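Local coordinates for nuclear import protein MOG1 (Saccharomyces cerevisiae, PDB 1JHS), which binds the Ran GTPase Gsp1 and takes part in the Ran system for nuclear protein import and poly(A)+ mRNA export, at residues V6-G10 against I58-L62; T102-V108 against V125-I131. The protein carries 1 engineered substitution. All coordinates share one frame; numbering follows the deposited sequence.

Contact 1 of 2, residues V6-G10 against I58-L62; sequences VELYG and IVDLL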
ATOM      1  N   VAL A   6      14.303  -2.049   6.385  1.00 19.26           N
ATOM      2  CA  VAL A   6      14.935  -1.735   5.109  1.00 18.53           C
ATOM      3  C   VAL A   6      15.209  -0.258   5.081  1.00 18.38           C
ATOM      4  O   VAL A   6      14.529   0.520   5.762  1.00 17.88           O
ATOM      5  CB  VAL A   6      14.037  -2.052   3.871  1.00 18.13           C
ATOM      6  CG1 VAL A   6      13.945  -3.547   3.636  1.00 18.24           C
ATOM      7  CG2 VAL A   6      12.667  -1.441   4.055  1.00 17.91           C
ATOM      8  N   GLU A   7      16.203   0.122   4.289  1.00 18.27           N
ATOM      9  CA  GLU A   7      16.560   1.517   4.116  1.00 18.50           C
ATOM     10  C   GLU A   7      16.004   1.992   2.788  1.00 17.93           C
ATOM     11  O   GLU A   7      16.188   1.334   1.761  1.00 17.63           O
ATOM     12  CB  GLU A   7      18.072   1.700   4.093  1.00 19.72           C
ATOM     13  CG  GLU A   7      18.714   1.598   5.448  1.00 21.21           C
ATOM     14  CD  GLU A   7      20.161   2.060   5.423  1.00 22.39           C
ATOM     15  OE1 GLU A   7      20.697   2.379   4.326  1.00 23.08           O
ATOM     16  OE2 GLU A   7      20.760   2.111   6.502  1.00 23.15           O
ATOM     17  N   LEU A   8      15.315   3.129   2.808  1.00 17.35           N
ATOM     18  CA  LEU A   8      14.754   3.672   1.587  1.00 16.74           C
ATOM     19  C   LEU A   8      15.431   4.995   1.243  1.00 16.46           C
ATOM     20  O   LEU A   8      15.987   5.660   2.110  1.00 16.25           O
ATOM     21  CB  LEU A   8      13.252   3.940   1.752  1.00 16.27           C
ATOM     22  CG  LEU A   8      12.343   2.822   2.255  1.00 16.75           C
ATOM     23  CD1 LEU A   8      10.899   3.298   2.099  1.00 16.72           C
ATOM     24  CD2 LEU A   8      12.551   1.552   1.462  1.00 16.55           C
ATOM     25  N   TYR A   9      15.356   5.371  -0.028  1.00 16.29           N
ATOM     26  CA  TYR A   9      15.912   6.641  -0.474  1.00 16.43           C
ATOM     27  C   TYR A   9      17.345   6.891   0.027  1.00 17.15           C
ATOM     28  O   TYR A   9      17.640   7.913   0.675  1.00 17.04           O
ATOM     29  CB  TYR A   9      14.982   7.774  -0.019  1.00 15.35           C
ATOM     30  CG  TYR A   9      13.538   7.573  -0.444  1.00 13.98           C
ATOM     31  CD1 TYR A   9      12.565   7.155   0.472  1.00 13.64           C
ATOM     32  CD2 TYR A   9      13.147   7.752  -1.777  1.00 13.92           C
ATOM     33  CE1 TYR A   9      11.249   6.918   0.073  1.00 13.16           C
ATOM     34  CE2 TYR A   9      11.838   7.526  -2.185  1.00 13.60           C
ATOM     35  CZ  TYR A   9      10.883   7.106  -1.256  1.00 13.31           C
ATOM     36  OH  TYR A   9       9.576   6.886  -1.671  1.00 12.56           O
ATOM     37  N   GLY A  10      18.235   5.955  -0.273  1.00 17.37           N
ATOM     38  CA  GLY A  10      19.618   6.119   0.145  1.00 17.93           C
ATOM     39  C   GLY A  10      19.876   6.017   1.635  1.00 18.14           C
ATOM     40  O   GLY A  10      21.007   6.239   2.082  1.00 18.69           O
ATOM     41  N   ILE A  58       4.671  -0.144  -2.950  1.00  9.05           N
ATOM     42  CA  ILE A  58       5.225   1.101  -3.474  1.00  9.46           C
ATOM     43  C   ILE A  58       5.123   2.171  -2.388  1.00  9.78           C
ATOM     44  O   ILE A  58       4.090   2.324  -1.760  1.00  9.80           O
ATOM     45  CB  ILE A  58       4.449   1.649  -4.695  1.00  9.80           C
ATOM     46  CG1 ILE A  58       4.571   0.704  -5.895  1.00 10.13           C
ATOM     47  CG2 ILE A  58       5.035   3.053  -5.074  1.00  9.66           C
ATOM     48  CD1 ILE A  58       3.828   1.203  -7.109  1.00 11.78           C
ATOM     49  N   VAL A  59       6.211   2.890  -2.159  1.00  9.85           N
ATOM     50  CA  VAL A  59       6.211   3.982  -1.190  1.00 10.10           C
ATOM     51  C   VAL A  59       6.415   5.166  -2.108  1.00 10.87           C
ATOM     52  O   VAL A  59       7.309   5.140  -2.967  1.00 10.55           O
ATOM     53  CB  VAL A  59       7.402   3.878  -0.203  1.00 10.34           C
ATOM     54  CG1 VAL A  59       7.403   5.077   0.725  1.00 10.67           C
ATOM     55  CG2 VAL A  59       7.298   2.596   0.609  1.00 10.42           C
ATOM     56  N   ASP A  60       5.602   6.201  -1.955  1.00 11.52           N
ATOM     57  CA  ASP A  60       5.721   7.347  -2.846  1.00 12.39           C
ATOM     58  C   ASP A  60       5.705   8.651  -2.056  1.00 12.62           C
ATOM     59  O   ASP A  60       4.818   8.868  -1.234  1.00 12.43           O
ATOM     60  CB  ASP A  60       4.565   7.343  -3.828  1.00 13.03           C
ATOM     61  CG  ASP A  60       4.916   8.013  -5.148  1.00 13.92           C
ATOM     62  OD1 ASP A  60       5.938   8.742  -5.206  1.00 13.97           O
ATOM     63  OD2 ASP A  60       4.164   7.799  -6.128  1.00 14.20           O
ATOM     64  N   LEU A  61       6.687   9.510  -2.316  1.00 13.04           N
ATOM     65  CA  LEU A  61       6.780  10.802  -1.623  1.00 13.60           C
ATOM     66  C   LEU A  61       6.066  11.811  -2.502  1.00 13.94           C
ATOM     67  O   LEU A  61       6.569  12.182  -3.574  1.00 13.79           O
ATOM     68  CB  LEU A  61       8.244  11.191  -1.450  1.00 13.53           C
ATOM     69  CG  LEU A  61       9.102  10.159  -0.704  1.00 13.46           C
ATOM     70  CD1 LEU A  61      10.543  10.682  -0.592  1.00 13.53           C
ATOM     71  CD2 LEU A  61       8.535   9.910   0.702  1.00 13.30           C
ATOM     72  N   LEU A  62       4.890  12.248  -2.058  1.00 14.24           N
ATOM     73  CA  LEU A  62       4.083  13.169  -2.838  1.00 14.92           C
ATOM     74  C   LEU A  62       3.919  14.532  -2.170  1.00 15.59           C
ATOM     75  O   LEU A  62       4.156  14.690  -0.985  1.00 15.31           O
ATOM     76  CB  LEU A  62       2.703  12.540  -3.072  1.00 14.78           C
ATOM     77  CG  LEU A  62       2.686  11.157  -3.763  1.00 14.73           C
ATOM     78  CD1 LEU A  62       1.243  10.634  -3.866  1.00 15.63           C
ATOM     79  CD2 LEU A  62       3.292  11.295  -5.157  1.00 15.33           C
TER

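Contact 2 of 2, residues T102-V108 against V125-I131; sequences TKFTGLV and VIGVALI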
ATOM      1  N   THR A 102      -1.894  12.589  11.390  1.00 13.69           N
ATOM      2  CA  THR A 102      -0.861  12.226  10.435  1.00 12.93           C
ATOM      3  C   THR A 102      -0.827  10.843   9.799  1.00 11.70           C
ATOM      4  O   THR A 102      -0.205  10.693   8.756  1.00 11.75           O
ATOM      5  CB  THR A 102       0.523  12.455  11.031  1.00 13.29           C
ATOM      6  OG1 THR A 102       0.691  11.586  12.154  1.00 14.36           O
ATOM      7  CG2 THR A 102       0.696  13.920  11.473  1.00 13.67           C
ATOM      8  N   LYS A 103      -1.481   9.850  10.394  1.00 11.32           N
ATOM      9  CA  LYS A 103      -1.387   8.496   9.841  1.00 10.55           C
ATOM     10  C   LYS A 103      -2.724   7.801   9.713  1.00  9.96           C
ATOM     11  O   LYS A 103      -3.434   7.632  10.701  1.00  9.47           O
ATOM     12  CB  LYS A 103      -0.458   7.642  10.701  1.00 11.02           C
ATOM     13  CG  LYS A 103       0.956   8.191  10.810  1.00 11.88           C
ATOM     14  CD  LYS A 103       1.819   7.373  11.774  1.00 11.83           C
ATOM     15  CE  LYS A 103       3.278   7.816  11.679  1.00 13.37           C
ATOM     16  NZ  LYS A 103       4.161   6.946  12.540  1.00 13.76           N
ATOM     17  N   PHE A 104      -3.033   7.385   8.482  1.00  9.60           N
ATOM     18  CA  PHE A 104      -4.298   6.722   8.186  1.00  9.49           C
ATOM     19  C   PHE A 104      -4.036   5.511   7.303  1.00  9.19           C
ATOM     20  O   PHE A 104      -3.194   5.574   6.401  1.00  8.63           O
ATOM     21  CB  PHE A 104      -5.224   7.714   7.463  1.00  9.92           C
ATOM     22  CG  PHE A 104      -6.664   7.305   7.486  1.00 10.02           C
ATOM     23  CD1 PHE A 104      -7.505   7.750   8.496  1.00 10.47           C
ATOM     24  CD2 PHE A 104      -7.165   6.427   6.519  1.00 10.71           C
ATOM     25  CE1 PHE A 104      -8.848   7.331   8.561  1.00 10.90           C
ATOM     26  CE2 PHE A 104      -8.500   6.004   6.566  1.00 10.62           C
ATOM     27  CZ  PHE A 104      -9.341   6.459   7.595  1.00 10.61           C
ATOM     28  N   THR A 105      -4.754   4.411   7.561  1.00  9.34           N
ATOM     29  CA  THR A 105      -4.599   3.185   6.780  1.00  9.48           C
ATOM     30  C   THR A 105      -5.958   2.567   6.394  1.00  9.64           C
ATOM     31  O   THR A 105      -6.955   2.762   7.084  1.00  9.36           O
ATOM     32  CB  THR A 105      -3.818   2.100   7.583  1.00  9.46           C
ATOM     33  OG1 THR A 105      -4.531   1.781   8.794  1.00 10.13           O
ATOM     34  CG2 THR A 105      -2.442   2.601   7.958  1.00  8.76           C
ATOM     35  N   GLY A 106      -5.970   1.808   5.296  1.00  9.69           N
ATOM     36  CA  GLY A 106      -7.190   1.138   4.881  1.00  9.73           C
ATOM     37  C   GLY A 106      -6.916   0.154   3.749  1.00  9.85           C
ATOM     38  O   GLY A 106      -5.814   0.148   3.182  1.00  9.65           O
ATOM     39  N   LEU A 107      -7.890  -0.718   3.482  1.00  9.94           N
ATOM     40  CA  LEU A 107      -7.824  -1.667   2.367  1.00 10.36           C
ATOM     41  C   LEU A 107      -8.921  -1.140   1.430  1.00 10.70           C
ATOM     42  O   LEU A 107     -10.021  -0.816   1.875  1.00 10.59           O
ATOM     43  CB  LEU A 107      -8.192  -3.079   2.803  1.00 10.63           C
ATOM     44  CG  LEU A 107      -7.214  -3.869   3.655  1.00 10.67           C
ATOM     45  CD1 LEU A 107      -7.866  -5.223   3.913  1.00 11.29           C
ATOM     46  CD2 LEU A 107      -5.884  -4.045   2.927  1.00 10.97           C
ATOM     47  N   VAL A 108      -8.633  -1.086   0.145  1.00 11.23           N
ATOM     48  CA  VAL A 108      -9.561  -0.515  -0.826  1.00 11.90           C
ATOM     49  C   VAL A 108      -9.816  -1.474  -1.982  1.00 11.93           C
ATOM     50  O   VAL A 108      -8.932  -2.230  -2.365  1.00 10.61           O
ATOM     51  CB  VAL A 108      -8.939   0.796  -1.365  1.00 12.53           C
ATOM     52  CG1 VAL A 108      -9.693   1.299  -2.602  1.00 13.74           C
ATOM     53  CG2 VAL A 108      -8.963   1.853  -0.229  1.00 12.76           C
ATOM     54  N   VAL A 125      -7.097  -5.941  -4.534  1.00 10.64           N
ATOM     55  CA  VAL A 125      -7.362  -5.144  -3.336  1.00 10.34           C
ATOM     56  C   VAL A 125      -6.085  -4.341  -3.166  1.00  9.69           C
ATOM     57  O   VAL A 125      -5.009  -4.828  -3.529  1.00  9.49           O
ATOM     58  CB  VAL A 125      -7.616  -6.041  -2.096  1.00 10.81           C
ATOM     59  CG1 VAL A 125      -7.490  -5.205  -0.777  1.00 11.11           C
ATOM     60  CG2 VAL A 125      -9.041  -6.602  -2.185  1.00 10.94           C
ATOM     61  N   ILE A 126      -6.186  -3.117  -2.652  1.00  9.34           N
ATOM     62  CA  ILE A 126      -4.980  -2.320  -2.480  1.00  9.39           C
ATOM     63  C   ILE A 126      -4.938  -1.791  -1.067  1.00  8.72           C
ATOM     64  O   ILE A 126      -5.899  -1.173  -0.603  1.00  9.03           O
ATOM     65  CB  ILE A 126      -4.946  -1.099  -3.465  1.00 10.19           C
ATOM     66  CG1 ILE A 126      -5.119  -1.566  -4.926  1.00 10.89           C
ATOM     67  CG2 ILE A 126      -3.595  -0.363  -3.328  1.00  9.43           C
ATOM     68  CD1 ILE A 126      -5.488  -0.428  -5.891  1.00 11.81           C
ATOM     69  N   GLY A 127      -3.855  -2.074  -0.353  1.00  8.17           N
ATOM     70  CA  GLY A 127      -3.756  -1.538   0.991  1.00  7.66           C
ATOM     71  C   GLY A 127      -3.192  -0.144   0.774  1.00  7.31           C
ATOM     72  O   GLY A 127      -2.238   0.013   0.028  1.00  7.16           O
ATOM     73  N   VAL A 128      -3.770   0.880   1.388  1.00  6.85           N
ATOM     74  CA  VAL A 128      -3.220   2.223   1.183  1.00  6.75           C
ATOM     75  C   VAL A 128      -3.013   2.919   2.524  1.00  6.56           C
ATOM     76  O   VAL A 128      -3.925   2.946   3.351  1.00  5.78           O
ATOM     77  CB  VAL A 128      -4.167   3.109   0.345  1.00  6.53           C
ATOM     78  CG1 VAL A 128      -3.548   4.511   0.149  1.00  6.71           C
ATOM     79  CG2 VAL A 128      -4.428   2.453  -1.012  1.00  6.86           C
ATOM     80  N   ALA A 129      -1.819   3.470   2.733  1.00  6.58           N
ATOM     81  CA  ALA A 129      -1.553   4.205   3.960  1.00  7.14           C
ATOM     82  C   ALA A 129      -1.079   5.606   3.617  1.00  7.56           C
ATOM     83  O   ALA A 129      -0.402   5.812   2.613  1.00  7.73           O
ATOM     84  CB  ALA A 129      -0.501   3.502   4.794  1.00  7.20           C
ATOM     85  N   LEU A 130      -1.466   6.572   4.448  1.00  8.16           N
ATOM     86  CA  LEU A 130      -1.041   7.953   4.266  1.00  8.29           C
ATOM     87  C   LEU A 130      -0.301   8.342   5.531  1.00  8.34           C
ATOM     88  O   LEU A 130      -0.787   8.077   6.628  1.00  8.10           O
ATOM     89  CB  LEU A 130      -2.254   8.869   4.101  1.00  8.31           C
ATOM     90  CG  LEU A 130      -1.957  10.373   4.202  1.00  8.29           C
ATOM     91  CD1 LEU A 130      -0.944  10.836   3.098  1.00  8.28           C
ATOM     92  CD2 LEU A 130      -3.292  11.129   4.065  1.00  8.01           C
ATOM     93  N   ILE A 131       0.882   8.934   5.376  1.00  8.63           N
ATOM     94  CA  ILE A 131       1.677   9.422   6.499  1.00  8.58           C
ATOM     95  C   ILE A 131       1.954  10.874   6.105  1.00  8.82           C
ATOM     96  O   ILE A 131       2.694  11.128   5.157  1.00  8.62           O
ATOM     97  CB  ILE A 131       3.019   8.666   6.633  1.00  8.68           C
ATOM     98  CG1 ILE A 131       2.744   7.196   6.974  1.00  8.39           C
ATOM     99  CG2 ILE A 131       3.847   9.298   7.748  1.00  9.52           C
ATOM    100  CD1 ILE A 131       3.968   6.253   6.886  1.00  7.64           C
TER

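Contact 1 of 2, residues V6-G10 against I58-L62
L8, on strand 4-8, and the following Y9 reach onto the face of strand 56-63 that carries V59 and L61; no hydrogen bond joins the two segments, and the CA atoms of L8 and V59 stay 9.0 Å apart. At V59 the two methyls divide the work. CG2 meets CD1 of L8 at 4.0 Å, while CG1, anti to the backbone N (chi1 177°), lies near the plane of the Y9 ring, at its edge, 4.3 Å from CE1. The carbonyl O of V59 comes within 3.1 Å of Y9 OH, but the bond of that hydroxyl goes to T33 O. D60 next turns its CB away, and its carboxylate is held by T33 and Q34. L61 returns to the touching face and meets Y9 from the opposing direction: CD1 lies over the ring, 3.7 Å from the centroid and 15° off the normal, a CH-pi contact, and CG packs at 3.6 Å from CZ. L8 and Y9 are neighbours, yet both direct CB toward 58-62, consistent with the positive phi of Y9 (48°) interrupting the alternation of an extended chain. Replacing Y9 by an alanine would probably leave L61 CD1 without its aromatic platform and T33 O without the hydroxyl that binds it. L186 touches both Y9 and L61 and extends this apolar patch. With wide backbone spacing and side-chain contacts alone, the arrangement is consistent with sheet-on-sheet packing, the small antiparallel sheet holding strand 4-8 meeting the large antiparallel sheet of the Mog1 fold.

Contact 2 of 2, residues T102-V108 against V125-I131
A long-looped antiparallel beta hairpin, strands 103-113 and 124-133 inside the large sheet, contains this contact; the axes of 103-108 and 125-131 approach to 4.6 Å, with 164° between their N-to-C directions. F104, G106 and V108 pair with L130, V128 and I126, each pair through two backbone hydrogen bonds. L130 N to F104 O is short and nearly straight (2.8 Å). G106 N to V128 O is more bent (137°), and that oxygen also receives NE1 of W74. Between these lie the non-hydrogen-bonded pairs. In T105, OG1 sits between the backbone N and carbonyl carbon (chi1 60°), turning CG2 to A129 CB at 3.8 Å and presenting OG1 to Y169 and Q173 of helix 163-178. L107 lays CD2 across the bare CA of G127 at 3.8 Å and meets V125 CG1 at 4.2 Å. The face of F104, V108 and L130 is packed by helix 70-83, with the F104 and W74 rings meeting. A classic beta bulge against strand 87-99 involves T102 and K103. The six bonds thus satisfy the N-H and C=O groups of these three pairs, while T105 and L107 bond through their backbones to strand 87-99; small G127 and A129 let L107 and T105 lie close over the partner strand.

Overall arrangement
From the N terminus, contact 1 closes first: 6-10 meets 58-62 after 47 intervening residues, which include strands 13-17, 21-23 and 34-39. Helix 70-83 and strand 87-99 follow before contact 2 opens, and 102-108 meets 125-131 across a gap of only 16 residues. The two loops are in series, neither nested nor crossed. Contact 1 fastens the small sheet onto the large one, whereas contact 2 pairs two strands within the large one. Their centres lie 16 Å apart, with nearest atoms about 7 Å apart. Strand 138-147 runs between 56-63 and 124-133, and its V140 touches V59, L61 and I131, bridging both contacts.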